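Local coordinates for 2-pyrone-4,6-dicarboxylic acid hydrolase, putative (PDB 2FFI), which probably hydrolyses the lactone 2-pyrone-4,6-dicarboxylate and is built on the TIM-barrel fold of the amidohydrolase family, at residues 43-48 with 81-86; 71-76 with 99-104; 140-145 with 154-159; 162-167 with 274-279. All coordinates share one frame; numbering follows the deposited sequence.

Interaction 1: 43-48 with 81-86; sequences GDYLGQ and GQLRGV
Leu-46 on helix 42-51 and Gln-82 in the segment that follows helix 70-78 bring the two backbones nearest, yet their CA atoms remain 9.5 Å apart, and side chains alone bridge the distance without a hydrogen bond. Tyr-45 and Leu-83 carry the buried part. With CG anti to the backbone N (chi1 175°), the tyrosine ring is sent from the helix toward Leu-83, whose methyl CD2 comes up at the ring edge, close to its plane, 4.1 Å from CE2. The two side chains slide past each other in opposite senses, and the phenol continues beyond the leucine to a hydrogen bond between its OH and Asp-16. Leu-83 divides its two methyls between neighbours: CD2 serves the ring, while CD1 lies 4.3 Å from CD1 of Leu-46. Leu-46 also has its CG 4.1 Å from OE1 of Gln-82, a van der Waals contact without a hydrogen bond, in which the extended glutamine and the leucine cross at a slant. The amide of Gln-82 is held from another direction, since NE2 is hydrogen-bonded to the carbonyl O of Ser-55. Backbone hydrogen bonds of Gln-82 and Arg-84 with Gly-57 set residues 81-86 beside strand 56-57, although they lack regular strand geometry. Packing of an outer helix against the inner wall, mainly through apolar side chains, is the helix-to-barrel layer of a TIM barrel.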
# COMPACT_ATOMS: atom_id res chain seq x y z
N GLY A 43 -15.60 9.62 6.27
CA GLY A 43 -15.67 11.07 6.29
C GLY A 43 -14.37 11.74 6.71
O GLY A 43 -13.89 12.69 6.07
N ASP A 44 -13.77 11.26 7.80
CA ASP A 44 -12.54 11.89 8.24
C ASP A 44 -11.46 11.80 7.18
O ASP A 44 -10.81 12.79 6.87
CB ASP A 44 -12.04 11.26 9.54
CG ASP A 44 -12.94 11.57 10.73
OD1 ASP A 44 -12.51 11.28 11.87
OD2 ASP A 44 -14.07 12.08 10.53
N TYR A 45 -11.28 10.61 6.63
CA TYR A 45 -10.26 10.39 5.60
C TYR A 45 -10.51 11.27 4.38
O TYR A 45 -9.59 11.89 3.85
CB TYR A 45 -10.26 8.94 5.17
CG TYR A 45 -9.32 8.67 4.03
CD1 TYR A 45 -7.98 9.00 4.13
CD2 TYR A 45 -9.78 8.09 2.85
CE1 TYR A 45 -7.11 8.75 3.07
CE2 TYR A 45 -8.92 7.84 1.80
CZ TYR A 45 -7.59 8.17 1.92
OH TYR A 45 -6.74 7.92 0.89
N LEU A 46 -11.76 11.31 3.93
CA LEU A 46 -12.14 12.11 2.79
C LEU A 46 -11.83 13.57 3.10
O LEU A 46 -11.38 14.30 2.23
CB LEU A 46 -13.62 11.91 2.49
CG LEU A 46 -13.94 10.93 1.36
CD1 LEU A 46 -12.98 9.78 1.37
CD2 LEU A 46 -15.38 10.46 1.48
N GLY A 47 -12.05 13.97 4.34
CA GLY A 47 -11.77 15.35 4.72
C GLY A 47 -10.29 15.66 4.66
O GLY A 47 -9.86 16.65 4.06
N GLN A 48 -9.50 14.82 5.31
CA GLN A 48 -8.06 14.95 5.32
C GLN A 48 -7.52 14.95 3.90
O GLN A 48 -6.50 15.58 3.64
CB GLN A 48 -7.46 13.80 6.10
CG GLN A 48 -7.74 13.89 7.57
CD GLN A 48 -7.08 15.12 8.17
OE1 GLN A 48 -7.76 16.09 8.55
NE2 GLN A 48 -5.75 15.09 8.25
N GLY A 81 -16.15 5.66 -7.57
CA GLY A 81 -15.15 6.24 -8.44
C GLY A 81 -14.01 6.90 -7.69
O GLY A 81 -12.86 6.78 -8.09
N GLN A 82 -14.33 7.56 -6.58
CA GLN A 82 -13.31 8.26 -5.79
C GLN A 82 -12.25 7.38 -5.13
O GLN A 82 -11.13 7.82 -4.90
CB GLN A 82 -14.00 9.13 -4.72
CG GLN A 82 -13.03 9.98 -3.89
CD GLN A 82 -13.69 11.19 -3.23
OE1 GLN A 82 -14.77 11.08 -2.65
NE2 GLN A 82 -13.02 12.35 -3.29
N LEU A 83 -12.59 6.12 -4.86
CA LEU A 83 -11.64 5.24 -4.20
C LEU A 83 -11.52 3.90 -4.89
O LEU A 83 -12.39 3.53 -5.68
CB LEU A 83 -12.08 5.01 -2.76
CG LEU A 83 -12.22 6.24 -1.88
CD1 LEU A 83 -12.85 5.87 -0.53
CD2 LEU A 83 -10.85 6.88 -1.70
N ARG A 84 -10.46 3.16 -4.58
CA ARG A 84 -10.28 1.84 -5.15
C ARG A 84 -10.08 0.81 -4.06
O ARG A 84 -10.85 -0.14 -3.92
CB ARG A 84 -9.12 1.79 -6.13
CG ARG A 84 -9.40 2.50 -7.44
CD ARG A 84 -10.59 1.90 -8.18
NE ARG A 84 -10.79 2.62 -9.43
CZ ARG A 84 -11.81 3.44 -9.66
NH1 ARG A 84 -11.90 4.07 -10.83
NH2 ARG A 84 -12.75 3.61 -8.74
N GLY A 85 -9.04 0.99 -3.26
CA GLY A 85 -8.81 0.04 -2.18
C GLY A 85 -8.51 -1.42 -2.52
O GLY A 85 -9.01 -1.98 -3.50
N VAL A 86 -7.68 -2.02 -1.67
CA VAL A 86 -7.25 -3.41 -1.79
C VAL A 86 -7.78 -4.19 -0.59
O VAL A 86 -7.97 -3.62 0.49
CB VAL A 86 -5.71 -3.51 -1.81
CG1 VAL A 86 -5.13 -2.39 -2.67
CG2 VAL A 86 -5.15 -3.46 -0.42

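Interaction 2: 71-76 with 99-104; sequences YLLSAL and AEMARL
Leu-73, midway along residues 71-76, meets Leu-104 through a branch point rather than a tip: methyl CD1 of Leu-104 rests 3.4 Å from CG of Leu-73. The same methyl lies 3.8 Å from CD2 of Leu-73, so one leucine sets a single carbon against the branch point of the other, on the side of CB and CD2, the two side chains crossing at about a right angle. Leu-104 can do this because its CG stands beside its own backbone N (chi1 -69°) and its chain then runs out straight to CD1. The other neighbour of Leu-73 is Met-101, present as selenomethionine, whose terminal CE stays a looser 4.5 Å from CD2; that long chain also reaches Val-106 and Trp-138. Helices 70-78 and 95-102 are successive elements of the outer layer of the TIM barrel, and these side chains fill the seam between them on a partly exposed flank. One turn further on, Leu-76 points toward Leu-104 and meets its backbone instead of its side chain. The CG of Leu-76 lies 3.7 Å from the carbonyl O of Leu-104, with CB and CD2 of the same leucine at similar range, a purely van der Waals contact. Here the backbones draw together, the CA atoms of Leu-76 and Leu-104 being 6.6 Å apart. The remaining methyl of Leu-76, CD1, packs against CB of Leu-83.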
# COMPACT_ATOMS: atom_id res chain seq x y z
N TYR A 71 -16.41 -3.25 5.71
CA TYR A 71 -16.36 -1.81 5.87
C TYR A 71 -15.70 -1.19 4.64
O TYR A 71 -16.20 -0.20 4.10
CB TYR A 71 -15.58 -1.44 7.14
CG TYR A 71 -15.84 -0.02 7.60
CD1 TYR A 71 -17.05 0.34 8.17
CD2 TYR A 71 -14.88 0.97 7.43
CE1 TYR A 71 -17.30 1.65 8.55
CE2 TYR A 71 -15.11 2.29 7.81
CZ TYR A 71 -16.32 2.62 8.37
OH TYR A 71 -16.56 3.93 8.72
N LEU A 72 -14.60 -1.77 4.20
CA LEU A 72 -13.91 -1.26 3.02
C LEU A 72 -14.87 -1.28 1.83
O LEU A 72 -15.03 -0.28 1.12
CB LEU A 72 -12.68 -2.11 2.73
CG LEU A 72 -11.84 -1.78 1.49
CD1 LEU A 72 -10.44 -2.37 1.63
CD2 LEU A 72 -12.53 -2.36 0.26
N LEU A 73 -15.54 -2.42 1.62
CA LEU A 73 -16.49 -2.55 0.52
C LEU A 73 -17.63 -1.54 0.61
O LEU A 73 -18.04 -0.98 -0.41
CB LEU A 73 -17.05 -3.97 0.48
CG LEU A 73 -16.36 -4.95 -0.48
CD1 LEU A 73 -14.86 -4.89 -0.36
CD2 LEU A 73 -16.87 -6.33 -0.18
N SER A 74 -18.13 -1.30 1.82
CA SER A 74 -19.23 -0.37 2.09
C SER A 74 -18.81 1.10 1.85
O SER A 74 -19.62 1.95 1.46
CB SER A 74 -19.68 -0.54 3.54
OG SER A 74 -20.98 -0.03 3.76
N ALA A 75 -17.53 1.38 2.05
CA ALA A 75 -17.02 2.74 1.86
C ALA A 75 -16.71 3.01 0.39
O ALA A 75 -16.70 4.16 -0.04
CB ALA A 75 -15.76 2.96 2.72
N LEU A 76 -16.44 1.94 -0.36
CA LEU A 76 -16.13 2.08 -1.78
C LEU A 76 -17.40 2.52 -2.52
O LEU A 76 -17.35 3.40 -3.38
CB LEU A 76 -15.63 0.74 -2.33
CG LEU A 76 -14.18 0.68 -2.83
CD1 LEU A 76 -13.31 1.57 -1.99
CD2 LEU A 76 -13.70 -0.76 -2.79
N ALA A 99 -14.70 -11.03 -8.78
CA ALA A 99 -15.27 -10.22 -9.84
C ALA A 99 -16.16 -9.18 -9.22
O ALA A 99 -16.02 -8.00 -9.52
CB ALA A 99 -16.07 -11.09 -10.78
N GLU A 100 -17.07 -9.62 -8.35
CA GLU A 100 -17.99 -8.71 -7.68
C GLU A 100 -17.25 -7.65 -6.86
O GLU A 100 -17.80 -6.58 -6.61
CB GLU A 100 -18.96 -9.48 -6.78
CG GLU A 100 -20.01 -8.61 -6.10
CD GLU A 100 -21.30 -9.36 -5.81
OE1 GLU A 100 -21.22 -10.49 -5.25
OE2 GLU A 100 -22.40 -8.84 -6.14
N MSE A 101 -16.02 -7.95 -6.45
CA MSE A 101 -15.25 -6.99 -5.69
C MSE A 101 -14.64 -5.98 -6.65
O MSE A 101 -14.69 -4.76 -6.41
CB MSE A 101 -14.15 -7.68 -4.89
CG MSE A 101 -14.64 -8.36 -3.62
SE MSE A 101 -13.21 -9.28 -2.67
CE MSE A 101 -14.21 -9.81 -1.09
N ALA A 102 -14.08 -6.48 -7.75
CA ALA A 102 -13.46 -5.61 -8.75
C ALA A 102 -14.53 -4.71 -9.29
O ALA A 102 -14.28 -3.58 -9.71
CB ALA A 102 -12.85 -6.43 -9.87
N ARG A 103 -15.75 -5.21 -9.29
CA ARG A 103 -16.84 -4.42 -9.78
C ARG A 103 -17.10 -3.31 -8.77
O ARG A 103 -17.64 -2.26 -9.11
CB ARG A 103 -18.07 -5.30 -9.96
CG ARG A 103 -19.18 -4.69 -10.80
CD ARG A 103 -20.32 -5.68 -10.97
NE ARG A 103 -19.86 -6.96 -11.52
CZ ARG A 103 -20.16 -8.15 -11.01
NH1 ARG A 103 -19.70 -9.25 -11.58
NH2 ARG A 103 -20.91 -8.24 -9.92
N LEU A 104 -16.69 -3.54 -7.52
CA LEU A 104 -16.90 -2.55 -6.46
C LEU A 104 -15.77 -1.54 -6.41
O LEU A 104 -15.92 -0.46 -5.85
CB LEU A 104 -17.01 -3.21 -5.09
CG LEU A 104 -18.25 -4.05 -4.81
CD1 LEU A 104 -18.13 -4.72 -3.43
CD2 LEU A 104 -19.50 -3.17 -4.88

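Interaction 3: 140-145 with 154-159; sequences VELHRQ and RALQPY
Leu-156, on the last turn of helix 149-156, lowers its CD1 methyl onto the branches of Val-140, 3.5 Å from CG2 and 3.6 Å from CG1. One methyl fits against the fork formed by the two branches of the valine, and the side chains approach tip to tip. Both torsions of Leu-156 serve this reach, CG lying beside the backbone N (chi1 -61°) and CD1 anti to CA (chi2 171°), which stretches the chain from the helix toward the sheet. On the valine, CG2 is anti to the backbone N and CG1 sits between N and the carbonyl carbon (chi1 43°), a setting that offers both methyls to the incoming leucine. Two residues along strand 139-142, Leu-142 turns the same way, and its CD1 and CD2 each come 4.1 Å from that CD1 methyl of Leu-156. A single carbon of the helix is therefore shared by two strand residues, and all three side chains are buried with no polar atom in the contact. Between them Glu-141 faces the other side of the strand, where it forms a salt bridge with Lys-197. The apolar layer continues to its neighbours: Leu-156 also touches Leu-130, and Val-140 touches Ile-133, both on helix 127-136, while Ile-163 on the next strand touches all three residues of the contact. Apolar residues of a strand turned to the helix that follows it, with a polar one turned to the other side, suit the beta-alpha-beta unit of 139-142, 149-156 and 163-165 in a TIM barrel.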
# COMPACT_ATOMS: atom_id res chain seq x y z
N VAL A 140 -0.65 -7.95 -6.20
CA VAL A 140 -0.43 -8.47 -4.86
C VAL A 140 0.47 -7.53 -4.06
O VAL A 140 1.61 -7.25 -4.45
CB VAL A 140 0.22 -9.88 -4.89
CG1 VAL A 140 1.32 -9.93 -5.93
CG2 VAL A 140 0.79 -10.24 -3.51
N GLU A 141 -0.07 -7.04 -2.94
CA GLU A 141 0.66 -6.12 -2.07
C GLU A 141 1.45 -6.83 -1.00
O GLU A 141 0.93 -7.70 -0.30
CB GLU A 141 -0.31 -5.15 -1.40
CG GLU A 141 0.21 -3.73 -1.32
CD GLU A 141 -0.63 -2.87 -0.41
OE1 GLU A 141 -1.86 -3.08 -0.37
OE2 GLU A 141 -0.08 -1.97 0.25
N LEU A 142 2.71 -6.45 -0.86
CA LEU A 142 3.59 -7.05 0.14
C LEU A 142 3.92 -6.06 1.25
O LEU A 142 3.98 -4.85 1.04
CB LEU A 142 4.88 -7.54 -0.51
CG LEU A 142 4.97 -9.01 -0.92
CD1 LEU A 142 3.61 -9.65 -0.99
CD2 LEU A 142 5.70 -9.10 -2.25
N HIS A 143 4.12 -6.59 2.45
CA HIS A 143 4.46 -5.78 3.60
C HIS A 143 5.28 -6.63 4.57
O HIS A 143 4.73 -7.41 5.33
CB HIS A 143 3.18 -5.29 4.26
CG HIS A 143 3.43 -4.43 5.46
ND1 HIS A 143 4.57 -3.68 5.61
CD2 HIS A 143 2.67 -4.18 6.55
CE1 HIS A 143 4.51 -3.00 6.75
NE2 HIS A 143 3.36 -3.29 7.34
N ARG A 144 6.61 -6.48 4.52
CA ARG A 144 7.48 -7.25 5.41
C ARG A 144 8.90 -6.70 5.38
O ARG A 144 9.22 -5.89 4.51
CB ARG A 144 7.47 -8.72 5.00
CG ARG A 144 7.75 -9.67 6.16
CD ARG A 144 7.64 -11.12 5.74
NE ARG A 144 7.34 -12.01 6.87
CZ ARG A 144 8.18 -12.25 7.87
NH1 ARG A 144 9.38 -11.68 7.91
NH2 ARG A 144 7.80 -13.07 8.84
N GLN A 145 9.75 -7.12 6.31
CA GLN A 145 11.13 -6.60 6.35
C GLN A 145 11.75 -6.70 4.97
O GLN A 145 11.56 -7.71 4.30
CB GLN A 145 12.03 -7.38 7.31
CG GLN A 145 11.51 -7.63 8.69
CD GLN A 145 10.74 -8.92 8.76
OE1 GLN A 145 9.54 -8.95 8.51
NE2 GLN A 145 11.44 -9.99 9.08
N ARG A 154 10.24 -12.96 -5.76
CA ARG A 154 10.69 -14.00 -6.67
C ARG A 154 9.79 -15.23 -6.66
O ARG A 154 9.81 -16.05 -7.58
CB ARG A 154 12.15 -14.42 -6.36
CG ARG A 154 13.19 -13.67 -7.20
CD ARG A 154 14.57 -14.31 -7.10
NE ARG A 154 15.30 -13.91 -5.90
CZ ARG A 154 16.14 -12.87 -5.83
NH1 ARG A 154 16.75 -12.60 -4.69
NH2 ARG A 154 16.37 -12.11 -6.90
N ALA A 155 8.99 -15.35 -5.61
CA ALA A 155 8.07 -16.46 -5.48
C ALA A 155 6.80 -16.14 -6.28
O ALA A 155 6.22 -17.03 -6.91
CB ALA A 155 7.72 -16.68 -4.02
N LEU A 156 6.38 -14.88 -6.26
CA LEU A 156 5.19 -14.46 -6.99
C LEU A 156 5.55 -14.08 -8.42
O LEU A 156 4.68 -13.83 -9.26
CB LEU A 156 4.56 -13.24 -6.32
CG LEU A 156 4.07 -13.41 -4.88
CD1 LEU A 156 3.70 -12.05 -4.33
CD2 LEU A 156 2.90 -14.35 -4.85
N GLN A 157 6.85 -14.04 -8.68
CA GLN A 157 7.40 -13.68 -9.98
C GLN A 157 6.83 -14.55 -11.12
O GLN A 157 6.34 -14.02 -12.12
CB GLN A 157 8.93 -13.83 -9.92
CG GLN A 157 9.74 -12.93 -10.83
CD GLN A 157 9.88 -11.52 -10.29
OE1 GLN A 157 8.89 -10.81 -10.10
NE2 GLN A 157 11.12 -11.10 -10.04
N PRO A 158 6.86 -15.88 -10.98
CA PRO A 158 6.35 -16.79 -12.01
C PRO A 158 4.89 -16.60 -12.39
O PRO A 158 4.53 -16.71 -13.57
CB PRO A 158 6.60 -18.17 -11.42
CG PRO A 158 6.43 -17.91 -9.95
CD PRO A 158 7.21 -16.64 -9.77
N TYR A 159 4.06 -16.30 -11.40
CA TYR A 159 2.63 -16.10 -11.61
C TYR A 159 2.30 -14.96 -12.56
O TYR A 159 1.14 -14.76 -12.92
CB TYR A 159 1.94 -15.87 -10.26
CG TYR A 159 2.03 -17.06 -9.33
CD1 TYR A 159 1.10 -18.10 -9.40
CD2 TYR A 159 3.07 -17.16 -8.40
CE1 TYR A 159 1.20 -19.20 -8.55
CE2 TYR A 159 3.18 -18.26 -7.55
CZ TYR A 159 2.24 -19.27 -7.63
OH TYR A 159 2.35 -20.34 -6.79

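Interaction 4: 162-167 with 274-279; sequences DIVIDH and RALFGF. With PO4 (phosphate ion), chain C.
Val-164 and Leu-276 cross obliquely, each offering one methyl, and CG2 of the valine comes 3.5 Å from CD2 of the leucine. Leu-276 is directed there from the last turn of helix 262-276 with CG anti to its backbone N (chi1 -164°). Its second methyl, CD1, lies 3.9 Å from OD1 of Asp-162, the leucine and the carboxylate sliding past each other in opposite directions. No hydrogen bond joins the segments; Leu-276 gives one methyl to each residue and also touches Trp-195 on the adjacent strand. Just beyond it the helix ends in a Schellman motif, with Gly-278 at positive phi, Phe-279 N bonded to the carbonyl O of Arg-274 and Gly-278 N to that of Ala-275. Val-164 faces the interior of the TIM barrel, and the contact with Asp-162 places the end of helix 262-276 near the start of strand 163-165, at the opposite end from the phosphate. At that other end, where active sites of this fold lie, His-167 turns the edge of its imidazole to the phosphate: O3 lies in the ring plane, 2.7 Å from NE2, and accepts a hydrogen bond at 153°. CB of Asp-166 sits over one face of the ring, while ND1 is hydrogen-bonded to Ser-199 OG, so both ring nitrogens fix its rotation. A leucine in place of His-167 would probably leave O3 without its NE2 donor and Ser-199 without its ring partner. The anion, probably from the crystallisation liquor, is also hydrogen-bonded by Arg-110 NH1.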
# COMPACT_ATOMS: atom_id res chain seq x y z
N ASP A 162 1.42 -8.22 -11.09
CA ASP A 162 1.97 -7.01 -10.51
C ASP A 162 2.24 -7.23 -9.03
O ASP A 162 1.43 -7.81 -8.30
CB ASP A 162 1.00 -5.85 -10.70
CG ASP A 162 0.82 -5.46 -12.16
OD1 ASP A 162 -0.28 -4.96 -12.52
OD2 ASP A 162 1.78 -5.63 -12.95
N ILE A 163 3.39 -6.75 -8.59
CA ILE A 163 3.79 -6.87 -7.20
C ILE A 163 4.07 -5.48 -6.64
O ILE A 163 4.97 -4.77 -7.13
CB ILE A 163 5.05 -7.73 -7.06
CG1 ILE A 163 4.83 -9.10 -7.72
CG2 ILE A 163 5.42 -7.86 -5.59
CD1 ILE A 163 6.10 -9.91 -7.94
N VAL A 164 3.29 -5.10 -5.63
CA VAL A 164 3.41 -3.82 -4.95
C VAL A 164 4.07 -3.99 -3.58
O VAL A 164 3.52 -4.68 -2.72
CB VAL A 164 2.04 -3.17 -4.73
CG1 VAL A 164 2.21 -1.85 -3.99
CG2 VAL A 164 1.34 -2.95 -6.05
N ILE A 165 5.22 -3.34 -3.38
CA ILE A 165 5.97 -3.40 -2.12
C ILE A 165 5.66 -2.20 -1.23
O ILE A 165 5.79 -1.06 -1.66
CB ILE A 165 7.49 -3.46 -2.41
CG1 ILE A 165 7.80 -4.71 -3.22
CG2 ILE A 165 8.28 -3.56 -1.12
CD1 ILE A 165 9.21 -4.76 -3.67
N ASP A 166 5.27 -2.46 0.02
CA ASP A 166 4.91 -1.41 0.98
C ASP A 166 6.05 -0.72 1.71
O ASP A 166 7.03 -1.36 2.10
CB ASP A 166 3.96 -1.96 2.04
CG ASP A 166 2.59 -2.32 1.49
OD1 ASP A 166 1.76 -2.79 2.29
OD2 ASP A 166 2.35 -2.14 0.27
N HIS A 167 5.90 0.58 1.92
CA HIS A 167 6.86 1.41 2.63
C HIS A 167 8.32 1.17 2.30
O HIS A 167 9.06 0.67 3.13
CB HIS A 167 6.68 1.24 4.13
CG HIS A 167 5.26 1.24 4.58
ND1 HIS A 167 4.31 2.08 4.04
CD2 HIS A 167 4.62 0.52 5.53
CE1 HIS A 167 3.15 1.87 4.63
NE2 HIS A 167 3.31 0.93 5.54
N ARG A 274 -2.43 6.23 -10.74
CA ARG A 274 -3.54 6.30 -11.70
C ARG A 274 -3.55 5.14 -12.69
O ARG A 274 -4.60 4.73 -13.18
CB ARG A 274 -3.50 7.62 -12.47
CG ARG A 274 -4.51 7.73 -13.60
CD ARG A 274 -4.51 9.13 -14.16
NE ARG A 274 -3.16 9.52 -14.56
CZ ARG A 274 -2.46 8.89 -15.49
NH1 ARG A 274 -1.23 9.30 -15.79
NH2 ARG A 274 -2.99 7.86 -16.13
N ALA A 275 -2.37 4.61 -13.00
CA ALA A 275 -2.28 3.49 -13.92
C ALA A 275 -2.62 2.18 -13.20
O ALA A 275 -3.59 1.51 -13.55
CB ALA A 275 -0.89 3.42 -14.52
N LEU A 276 -1.84 1.84 -12.18
CA LEU A 276 -2.04 0.61 -11.42
C LEU A 276 -3.47 0.40 -10.93
O LEU A 276 -3.98 -0.72 -10.95
CB LEU A 276 -1.10 0.57 -10.21
CG LEU A 276 -0.91 -0.78 -9.54
CD1 LEU A 276 -0.13 -1.66 -10.50
CD2 LEU A 276 -0.19 -0.64 -8.21
N PHE A 277 -4.11 1.46 -10.47
CA PHE A 277 -5.48 1.34 -9.96
C PHE A 277 -6.51 1.77 -10.97
O PHE A 277 -7.69 1.88 -10.64
CB PHE A 277 -5.67 2.15 -8.67
CG PHE A 277 -4.79 1.70 -7.55
CD1 PHE A 277 -3.50 2.21 -7.42
CD2 PHE A 277 -5.22 0.72 -6.66
CE1 PHE A 277 -2.65 1.74 -6.43
CE2 PHE A 277 -4.37 0.24 -5.67
CZ PHE A 277 -3.09 0.75 -5.55
N GLY A 278 -6.08 2.03 -12.20
CA GLY A 278 -7.03 2.44 -13.21
C GLY A 278 -7.98 3.56 -12.79
O GLY A 278 -9.17 3.32 -12.56
N PHE A 279 -7.45 4.78 -12.68
CA PHE A 279 -8.25 5.93 -12.32
C PHE A 279 -8.55 6.72 -13.58
O PHE A 279 -8.59 7.95 -13.58
CB PHE A 279 -7.52 6.80 -11.31
CG PHE A 279 -7.78 6.41 -9.89
CD1 PHE A 279 -9.04 6.58 -9.34
CD2 PHE A 279 -6.78 5.86 -9.11
CE1 PHE A 279 -9.29 6.22 -8.02
CE2 PHE A 279 -7.03 5.50 -7.79
CZ PHE A 279 -8.28 5.68 -7.25
P PO4 C . -0.09 -0.48 7.47
O1 PO4 C . -1.07 -1.28 6.70
O2 PO4 C . 0.65 -1.37 8.41
O3 PO4 C . 0.88 0.15 6.54
O4 PO4 C . -0.80 0.56 8.24

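From the N terminus, residues 43-48 open interaction 1 and 71-76 open interaction 2 before 81-86 close the first loop; 99-104 then close the second, so these two contacts cross. They share a packed region in which Leu-76 lies against Leu-83, linking two outer helices to the inner wall. Interaction 3 follows in series and closes a short loop within one beta-alpha-beta unit. Interaction 4 begins directly after it on the neighbouring strand, with backbone bonding between Leu-142 and Val-164, and closes a loop of more than a hundred residues with the C-terminal helix. That end also returns to interaction 1, where Arg-84 packs against Phe-279.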